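Local coordinates for protein racemase, putative (Roseobacter denitrificans, PDB 3TCS) that binds magnesium ions and D-alanine in a TIM-barrel fold and may act as a magnesium-dependent racemase or hydro-lyase of the mandelate racemase family, at residues 153-158 and 193-198; 237-242 and 266-271. All coordinates share one frame; numbering follows the deposited sequence.

Contact 1. Residues 153-158 and 193-198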
ATOM      1  N   ARG B 153     -29.120 -23.182  -1.509  1.00 13.43           N
ATOM      2  CA  ARG B 153     -29.482 -21.785  -1.706  1.00 11.99           C
ATOM      3  C   ARG B 153     -29.173 -21.300  -3.122  1.00 11.78           C
ATOM      4  O   ARG B 153     -29.901 -20.476  -3.673  1.00  9.94           O
ATOM      5  CB  ARG B 153     -28.794 -20.882  -0.669  1.00 13.84           C
ATOM      6  CG  ARG B 153     -27.284 -20.739  -0.800  1.00 14.91           C
ATOM      7  CD  ARG B 153     -26.794 -19.571   0.066  1.00 14.31           C
ATOM      8  NE  ARG B 153     -25.357 -19.342  -0.058  1.00 14.27           N
ATOM      9  CZ  ARG B 153     -24.709 -18.312   0.482  1.00 14.08           C
ATOM     10  NH1 ARG B 153     -25.366 -17.400   1.189  1.00 11.43           N
ATOM     11  NH2 ARG B 153     -23.398 -18.193   0.315  1.00 12.17           N
ATOM     12  N   LEU B 154     -28.106 -21.813  -3.724  1.00  9.75           N
ATOM     13  CA  LEU B 154     -27.758 -21.392  -5.079  1.00 10.71           C
ATOM     14  C   LEU B 154     -28.715 -21.994  -6.107  1.00 11.79           C
ATOM     15  O   LEU B 154     -29.039 -21.363  -7.118  1.00 10.76           O
ATOM     16  CB  LEU B 154     -26.310 -21.776  -5.391  1.00 10.42           C
ATOM     17  CG  LEU B 154     -25.279 -21.012  -4.548  1.00  9.13           C
ATOM     18  CD1 LEU B 154     -23.864 -21.377  -4.998  1.00 11.10           C
ATOM     19  CD2 LEU B 154     -25.508 -19.511  -4.705  1.00 11.38           C
ATOM     20  N   LYS B 155     -29.168 -23.217  -5.851  1.00 11.32           N
ATOM     21  CA  LYS B 155     -30.107 -23.874  -6.753  1.00 13.67           C
ATOM     22  C   LYS B 155     -31.420 -23.093  -6.756  1.00 12.74           C
ATOM     23  O   LYS B 155     -32.056 -22.933  -7.795  1.00 12.45           O
ATOM     24  CB  LYS B 155     -30.353 -25.318  -6.303  1.00 15.60           C
ATOM     25  CG  LYS B 155     -31.150 -26.151  -7.298  1.00 19.83           C
ATOM     26  CD  LYS B 155     -31.294 -27.594  -6.821  1.00 23.01           C
ATOM     27  CE  LYS B 155     -31.938 -28.454  -7.899  1.00 25.75           C
ATOM     28  NZ  LYS B 155     -31.993 -29.884  -7.504  1.00 28.62           N
ATOM     29  N   ARG B 156     -31.828 -22.598  -5.593  1.00 13.26           N
ATOM     30  CA  ARG B 156     -33.064 -21.833  -5.521  1.00 14.59           C
ATOM     31  C   ARG B 156     -32.924 -20.517  -6.282  1.00 13.63           C
ATOM     32  O   ARG B 156     -33.866 -20.069  -6.929  1.00 14.02           O
ATOM     33  CB  ARG B 156     -33.453 -21.599  -4.058  1.00 18.08           C
ATOM     34  CG  ARG B 156     -33.829 -22.910  -3.386  1.00 24.15           C
ATOM     35  CD  ARG B 156     -34.284 -22.766  -1.944  1.00 30.35           C
ATOM     36  NE  ARG B 156     -34.662 -24.075  -1.412  1.00 34.67           N
ATOM     37  CZ  ARG B 156     -34.996 -24.310  -0.148  1.00 37.59           C
ATOM     38  NH1 ARG B 156     -35.002 -23.319   0.735  1.00 39.07           N
ATOM     39  NH2 ARG B 156     -35.327 -25.539   0.232  1.00 38.90           N
ATOM     40  N   LEU B 157     -31.741 -19.913  -6.221  1.00 12.84           N
ATOM     41  CA  LEU B 157     -31.504 -18.662  -6.936  1.00 13.48           C
ATOM     42  C   LEU B 157     -31.456 -18.929  -8.437  1.00 12.57           C
ATOM     43  O   LEU B 157     -31.839 -18.084  -9.241  1.00 13.27           O
ATOM     44  CB  LEU B 157     -30.193 -18.025  -6.471  1.00 14.03           C
ATOM     45  CG  LEU B 157     -30.250 -17.439  -5.060  1.00 14.65           C
ATOM     46  CD1 LEU B 157     -28.841 -17.228  -4.515  1.00 16.52           C
ATOM     47  CD2 LEU B 157     -31.033 -16.133  -5.097  1.00 16.04           C
ATOM     48  N   ARG B 158     -30.979 -20.111  -8.813  1.00 12.70           N
ATOM     49  CA  ARG B 158     -30.910 -20.484 -10.219  1.00 12.01           C
ATOM     50  C   ARG B 158     -32.334 -20.489 -10.767  1.00 14.70           C
ATOM     51  O   ARG B 158     -32.604 -19.938 -11.835  1.00 13.02           O
ATOM     52  CB  ARG B 158     -30.306 -21.885 -10.365  1.00 12.48           C
ATOM     53  CG  ARG B 158     -30.246 -22.404 -11.794  1.00 13.90           C
ATOM     54  CD  ARG B 158     -30.023 -23.915 -11.825  1.00 16.34           C
ATOM     55  NE  ARG B 158     -31.216 -24.634 -11.382  1.00 16.89           N
ATOM     56  CZ  ARG B 158     -31.284 -25.948 -11.193  1.00 19.35           C
ATOM     57  NH1 ARG B 158     -30.223 -26.715 -11.401  1.00 17.70           N
ATOM     58  NH2 ARG B 158     -32.423 -26.495 -10.799  1.00 20.06           N
ATOM     59  N   ARG B 193     -21.754 -29.357  -9.008  1.00 10.24           N
ATOM     60  CA  ARG B 193     -22.083 -29.870 -10.332  1.00 10.11           C
ATOM     61  C   ARG B 193     -23.329 -30.752 -10.287  1.00  9.99           C
ATOM     62  O   ARG B 193     -24.201 -30.666 -11.157  1.00  8.94           O
ATOM     63  CB  ARG B 193     -20.915 -30.663 -10.920  1.00  9.14           C
ATOM     64  CG  ARG B 193     -21.253 -31.288 -12.272  1.00 11.62           C
ATOM     65  CD  ARG B 193     -21.751 -30.227 -13.252  1.00 11.30           C
ATOM     66  NE  ARG B 193     -20.656 -29.376 -13.700  1.00 12.46           N
ATOM     67  CZ  ARG B 193     -20.799 -28.202 -14.305  1.00 14.05           C
ATOM     68  NH1 ARG B 193     -22.008 -27.702 -14.545  1.00 11.12           N
ATOM     69  NH2 ARG B 193     -19.719 -27.529 -14.679  1.00 14.74           N
ATOM     70  N   ARG B 194     -23.416 -31.601  -9.269  1.00  9.84           N
ATOM     71  CA  ARG B 194     -24.565 -32.485  -9.127  1.00  8.57           C
ATOM     72  C   ARG B 194     -25.856 -31.710  -8.924  1.00 10.04           C
ATOM     73  O   ARG B 194     -26.845 -31.936  -9.618  1.00  7.93           O
ATOM     74  CB  ARG B 194     -24.381 -33.427  -7.933  1.00  8.78           C
ATOM     75  CG  ARG B 194     -25.599 -34.297  -7.665  1.00 11.99           C
ATOM     76  CD  ARG B 194     -25.449 -35.160  -6.419  1.00 12.03           C
ATOM     77  NE  ARG B 194     -25.328 -34.380  -5.190  1.00 13.17           N
ATOM     78  CZ  ARG B 194     -24.222 -34.308  -4.455  1.00 14.00           C
ATOM     79  NH1 ARG B 194     -23.134 -34.966  -4.825  1.00 16.13           N
ATOM     80  NH2 ARG B 194     -24.205 -33.591  -3.338  1.00 15.63           N
ATOM     81  N   GLU B 195     -25.834 -30.788  -7.969  1.00  9.44           N
ATOM     82  CA  GLU B 195     -27.019 -30.014  -7.629  1.00 11.04           C
ATOM     83  C   GLU B 195     -27.432 -28.914  -8.596  1.00 11.29           C
ATOM     84  O   GLU B 195     -28.626 -28.707  -8.804  1.00 11.75           O
ATOM     85  CB  GLU B 195     -26.862 -29.426  -6.225  1.00 11.05           C
ATOM     86  CG  GLU B 195     -26.735 -30.471  -5.118  1.00 12.82           C
ATOM     87  CD  GLU B 195     -27.907 -31.437  -5.086  1.00 18.91           C
ATOM     88  OE1 GLU B 195     -29.065 -30.976  -5.190  1.00 17.42           O
ATOM     89  OE2 GLU B 195     -27.671 -32.655  -4.951  1.00 19.23           O
ATOM     90  N   LEU B 196     -26.468 -28.203  -9.175  1.00 11.53           N
ATOM     91  CA  LEU B 196     -26.792 -27.119 -10.104  1.00 12.19           C
ATOM     92  C   LEU B 196     -26.978 -27.571 -11.554  1.00 12.86           C
ATOM     93  O   LEU B 196     -27.500 -26.821 -12.384  1.00 12.74           O
ATOM     94  CB  LEU B 196     -25.728 -26.019 -10.024  1.00 13.00           C
ATOM     95  CG  LEU B 196     -25.825 -25.040  -8.843  1.00 16.24           C
ATOM     96  CD1 LEU B 196     -27.136 -24.265  -8.935  1.00 16.92           C
ATOM     97  CD2 LEU B 196     -25.748 -25.783  -7.527  1.00 18.25           C
ATOM     98  N   GLY B 197     -26.542 -28.789 -11.863  1.00 11.96           N
ATOM     99  CA  GLY B 197     -26.714 -29.307 -13.207  1.00 11.49           C
ATOM    100  C   GLY B 197     -25.572 -29.063 -14.171  1.00 11.48           C
ATOM    101  O   GLY B 197     -24.643 -28.312 -13.879  1.00 10.25           O
ATOM    102  N   ASP B 198     -25.659 -29.693 -15.339  1.00 11.99           N
ATOM    103  CA  ASP B 198     -24.628 -29.572 -16.365  1.00 13.56           C
ATOM    104  C   ASP B 198     -24.728 -28.324 -17.233  1.00 14.24           C
ATOM    105  O   ASP B 198     -23.789 -28.000 -17.957  1.00 15.25           O
ATOM    106  CB  ASP B 198     -24.668 -30.772 -17.308  1.00 14.56           C
ATOM    107  CG  ASP B 198     -24.647 -32.089 -16.580  1.00 16.16           C
ATOM    108  OD1 ASP B 198     -23.835 -32.241 -15.647  1.00 17.59           O
ATOM    109  OD2 ASP B 198     -25.440 -32.974 -16.957  1.00 19.52           O
TER
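The guanidinium of Arg158 presents its edge to the carbonyl of Leu196, with Leu196 C in its plane, while one face is covered near the rim by Lys155 CG, 3.7 Å above the plane. At that edge Arg158 NH1 gives a weak, bent hydrogen bond to Leu196 O (2.9 Å, 141° at the hydrogen). The Arg158 chain leaves the backbone extended and then bends at chi3 (71°), which carries NH1 round to the last turn of helix 184-196; NE and NH2 are hydrogen-bonded nearby.

Lys155 lies across the same helix end. With CG anti to the backbone N (chi1 -171°) and the chain extended beyond it, its methylenes pass Glu195 O, CE coming to 3.4 Å from that oxygen, and NZ forms a long salt bridge to Glu195 OE1 (3.9 Å). The carboxylate is shared, since Arg194 NE meets the anti lone pair of Glu195 OE2 at 2.9 Å. Replacing Lys155 by an alanine removes NZ and CG, which would probably cost Glu195 OE1 a long-range cationic partner and Arg158 the methylene packed against its face.

Beneath these polar groups Leu196 supplies the apolar part: CD1 touches the backbone of helix 147-161, 3.7 Å from Lys155 CA, and lies near Leu154 CB. Leu154, Arg158 and Leu196 all reach Phe166 of strand 165-169, the barrel strand that these two helices flank in a beta-alpha barrel. Gly197, with positive phi, ends the helix; a side chain there would be jammed against the preceding carbonyl. Arg158 bonds to a carbonyl of this helix C-terminus and Lys155 passes beside another, a cationic approach that the helix dipole would be expected to favour.

Contact 2. Residues 237-242 and 266-271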
ATOM      1  N   TRP B 237       0.246 -12.271  -3.811  1.00 12.32           N
ATOM      2  CA  TRP B 237       1.504 -11.537  -3.900  1.00 15.91           C
ATOM      3  C   TRP B 237       2.672 -12.382  -4.409  1.00 17.55           C
ATOM      4  O   TRP B 237       3.791 -11.887  -4.520  1.00 19.79           O
ATOM      5  CB  TRP B 237       1.856 -10.928  -2.537  1.00 16.09           C
ATOM      6  CG  TRP B 237       1.951 -11.923  -1.409  1.00 15.64           C
ATOM      7  CD1 TRP B 237       3.065 -12.603  -1.004  1.00 16.08           C
ATOM      8  CD2 TRP B 237       0.884 -12.354  -0.554  1.00 15.78           C
ATOM      9  NE1 TRP B 237       2.758 -13.427   0.050  1.00 17.72           N
ATOM     10  CE2 TRP B 237       1.427 -13.295   0.349  1.00 16.35           C
ATOM     11  CE3 TRP B 237      -0.477 -12.036  -0.462  1.00 17.08           C
ATOM     12  CZ2 TRP B 237       0.656 -13.924   1.334  1.00 17.70           C
ATOM     13  CZ3 TRP B 237      -1.248 -12.662   0.517  1.00 18.39           C
ATOM     14  CH2 TRP B 237      -0.675 -13.595   1.402  1.00 19.31           C
ATOM     15  N   GLU B 238       2.413 -13.653  -4.709  1.00 16.40           N
ATOM     16  CA  GLU B 238       3.442 -14.554  -5.236  1.00 17.05           C
ATOM     17  C   GLU B 238       3.084 -14.887  -6.681  1.00 16.36           C
ATOM     18  O   GLU B 238       2.573 -15.971  -6.977  1.00 16.36           O
ATOM     19  CB  GLU B 238       3.507 -15.848  -4.417  1.00 18.37           C
ATOM     20  CG  GLU B 238       3.999 -15.677  -2.987  1.00 20.53           C
ATOM     21  CD  GLU B 238       5.411 -15.120  -2.909  1.00 24.27           C
ATOM     22  OE1 GLU B 238       6.220 -15.400  -3.819  1.00 24.66           O
ATOM     23  OE2 GLU B 238       5.724 -14.414  -1.928  1.00 27.23           O
ATOM     24  N   LEU B 239       3.359 -13.947  -7.577  1.00 14.91           N
ATOM     25  CA  LEU B 239       3.037 -14.107  -8.987  1.00 15.37           C
ATOM     26  C   LEU B 239       3.564 -15.395  -9.614  1.00 15.47           C
ATOM     27  O   LEU B 239       2.860 -16.039 -10.394  1.00 15.44           O
ATOM     28  CB  LEU B 239       3.550 -12.898  -9.774  1.00 16.67           C
ATOM     29  CG  LEU B 239       2.952 -11.551  -9.356  1.00 18.76           C
ATOM     30  CD1 LEU B 239       3.597 -10.432 -10.161  1.00 20.80           C
ATOM     31  CD2 LEU B 239       1.444 -11.566  -9.570  1.00 20.88           C
ATOM     32  N   ALA B 240       4.796 -15.768  -9.275  1.00 14.57           N
ATOM     33  CA  ALA B 240       5.405 -16.976  -9.824  1.00 15.04           C
ATOM     34  C   ALA B 240       4.637 -18.246  -9.442  1.00 14.93           C
ATOM     35  O   ALA B 240       4.525 -19.172 -10.244  1.00 15.01           O
ATOM     36  CB  ALA B 240       6.858 -17.082  -9.369  1.00 16.87           C
ATOM     37  N   GLN B 241       4.123 -18.291  -8.217  1.00 13.67           N
ATOM     38  CA  GLN B 241       3.356 -19.448  -7.761  1.00 14.63           C
ATOM     39  C   GLN B 241       2.074 -19.570  -8.578  1.00 12.59           C
ATOM     40  O   GLN B 241       1.731 -20.647  -9.068  1.00 12.05           O
ATOM     41  CB  GLN B 241       3.003 -19.306  -6.279  1.00 16.35           C
ATOM     42  CG  GLN B 241       4.141 -19.638  -5.327  1.00 19.95           C
ATOM     43  CD  GLN B 241       3.748 -19.450  -3.876  1.00 22.68           C
ATOM     44  OE1 GLN B 241       2.612 -19.731  -3.485  1.00 22.73           O
ATOM     45  NE2 GLN B 241       4.689 -18.983  -3.065  1.00 24.80           N
ATOM     46  N   THR B 242       1.367 -18.456  -8.721  1.00 12.43           N
ATOM     47  CA  THR B 242       0.131 -18.434  -9.489  1.00 11.15           C
ATOM     48  C   THR B 242       0.396 -18.864 -10.933  1.00 12.24           C
ATOM     49  O   THR B 242      -0.362 -19.647 -11.514  1.00 11.84           O
ATOM     50  CB  THR B 242      -0.483 -17.018  -9.488  1.00 11.94           C
ATOM     51  OG1 THR B 242      -0.719 -16.603  -8.134  1.00 12.23           O
ATOM     52  CG2 THR B 242      -1.794 -17.000 -10.267  1.00 11.37           C
ATOM     53  N   GLN B 266       1.293  -4.575 -14.618  1.00 10.21           N
ATOM     54  CA  GLN B 266       2.047  -4.730 -15.858  1.00 11.45           C
ATOM     55  C   GLN B 266       2.894  -6.006 -15.808  1.00 12.30           C
ATOM     56  O   GLN B 266       2.980  -6.749 -16.790  1.00 10.41           O
ATOM     57  CB  GLN B 266       2.957  -3.519 -16.089  1.00 13.40           C
ATOM     58  CG  GLN B 266       3.612  -3.494 -17.464  1.00 16.67           C
ATOM     59  CD  GLN B 266       2.648  -3.082 -18.560  1.00 18.98           C
ATOM     60  OE1 GLN B 266       2.178  -1.944 -18.596  1.00 19.25           O
ATOM     61  NE2 GLN B 266       2.345  -4.010 -19.459  1.00 18.09           N
ATOM     62  N   ARG B 267       3.523  -6.260 -14.665  1.00 11.07           N
ATOM     63  CA  ARG B 267       4.349  -7.454 -14.517  1.00 13.62           C
ATOM     64  C   ARG B 267       3.503  -8.723 -14.609  1.00 11.94           C
ATOM     65  O   ARG B 267       3.872  -9.678 -15.292  1.00 11.13           O
ATOM     66  CB  ARG B 267       5.083  -7.431 -13.178  1.00 14.69           C
ATOM     67  CG  ARG B 267       6.060  -8.577 -13.004  1.00 21.70           C
ATOM     68  CD  ARG B 267       6.528  -8.696 -11.563  1.00 25.71           C
ATOM     69  NE  ARG B 267       7.432  -9.828 -11.389  1.00 31.48           N
ATOM     70  CZ  ARG B 267       7.674 -10.421 -10.224  1.00 33.77           C
ATOM     71  NH1 ARG B 267       7.075  -9.992  -9.118  1.00 34.99           N
ATOM     72  NH2 ARG B 267       8.513 -11.446 -10.165  1.00 36.01           N
ATOM     73  N   MET B 268       2.367  -8.727 -13.914  1.00  9.94           N
ATOM     74  CA  MET B 268       1.461  -9.881 -13.907  1.00  9.87           C
ATOM     75  C   MET B 268       0.992 -10.238 -15.317  1.00  9.91           C
ATOM     76  O   MET B 268       0.979 -11.409 -15.710  1.00 10.29           O
ATOM     77  CB  MET B 268       0.231  -9.580 -13.041  1.00  9.62           C
ATOM     78  CG  MET B 268      -0.710 -10.768 -12.856  1.00 11.67           C
ATOM     79  SD  MET B 268      -2.383 -10.270 -12.363  1.00 14.77           S
ATOM     80  CE  MET B 268      -2.029  -9.272 -10.901  1.00 13.01           C
ATOM     81  N   ILE B 269       0.600  -9.222 -16.072  1.00  9.31           N
ATOM     82  CA  ILE B 269       0.114  -9.424 -17.429  1.00  8.45           C
ATOM     83  C   ILE B 269       1.237  -9.796 -18.395  1.00  9.34           C
ATOM     84  O   ILE B 269       1.084 -10.715 -19.203  1.00  9.42           O
ATOM     85  CB  ILE B 269      -0.654  -8.168 -17.908  1.00  8.36           C
ATOM     86  CG1 ILE B 269      -1.939  -8.034 -17.073  1.00  8.00           C
ATOM     87  CG2 ILE B 269      -0.982  -8.272 -19.397  1.00  9.18           C
ATOM     88  CD1 ILE B 269      -2.755  -6.780 -17.342  1.00  7.94           C
ATOM     89  N   ASP B 270       2.370  -9.108 -18.296  1.00 10.05           N
ATOM     90  CA  ASP B 270       3.508  -9.398 -19.162  1.00 10.50           C
ATOM     91  C   ASP B 270       3.964 -10.853 -19.019  1.00 11.91           C
ATOM     92  O   ASP B 270       4.309 -11.502 -20.011  1.00 10.25           O
ATOM     93  CB  ASP B 270       4.700  -8.487 -18.830  1.00 12.26           C
ATOM     94  CG  ASP B 270       4.476  -7.038 -19.242  1.00 14.64           C
ATOM     95  OD1 ASP B 270       3.446  -6.730 -19.876  1.00 15.53           O
ATOM     96  OD2 ASP B 270       5.349  -6.198 -18.930  1.00 16.99           O
ATOM     97  N   MET B 271       3.970 -11.361 -17.787  1.00 10.97           N
ATOM     98  CA  MET B 271       4.412 -12.729 -17.537  1.00 12.85           C
ATOM     99  C   MET B 271       3.299 -13.759 -17.716  1.00 12.59           C
ATOM    100  O   MET B 271       3.530 -14.963 -17.581  1.00 12.05           O
ATOM    101  CB  MET B 271       5.005 -12.844 -16.125  1.00 14.31           C
ATOM    102  CG  MET B 271       3.981 -12.778 -14.996  1.00 16.30           C
ATOM    103  SD  MET B 271       4.740 -12.618 -13.354  1.00 17.88           S
ATOM    104  CE  MET B 271       5.183 -14.332 -13.000  1.00 15.68           C
TER
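Leu239, in the first turn of helix 239-248, points toward the next helix around the TIM barrel and meets Arg267 and Met268 of helix 262-270 and Met271 just past its end. Its CD1 lies against Arg267 from CD to NH1, 3.7 Å from each, the two side chains running at a slant to each other. CD2 reaches Met268 CG at 4.0 Å, where the side chains cross nearly at right angles. Met271 completes this shell with SD 3.8 Å from Leu239 CB. The side-chain contacts are thus largely apolar, with the Arg267 guanidinium at the border.

Outside them, Glu238 occupies the N-cap position of helix 239-248, and its carbonyl accepts the amide of Thr242, holding the first turn that carries Leu239. Lys243 NZ gives a hydrogen bond to Met271 O, tying helix 239-248 to the end of the next helix. Arg267 also packs on Arg267 of the second subunit, placing this edge of the contact at the dimer interface.

Met271 sits with CG between its backbone N and carbonyl carbon (chi1 72°), and its chain, bent at chi3, brings the methyl CE to 3.9 Å from Leu239 O and 4.0 Å from Ala240 N.

In the fold
Contacts 1 and 2 lie in the same barrel domain and follow one another along the chain, the first closing before the second opens. Their centres are 33 Å apart and their nearest atoms about 21 Å, without touching. Each joins consecutive outer helices of the barrel: in contact 1 helices 147-161 and 184-196, which flank strand 165-169; in contact 2 helices 239-248 and 262-270, which flank strand 252-255. Strands 201-205 and 229-231 lie between those two in the barrel sheet, where these strands run parallel, and end in Asp205 and Glu231, which bind one magnesium together with Glu257. Helix 239-248 also carries Thr246 of the second magnesium site. The contacts thus pack the barrel wall at two separate places.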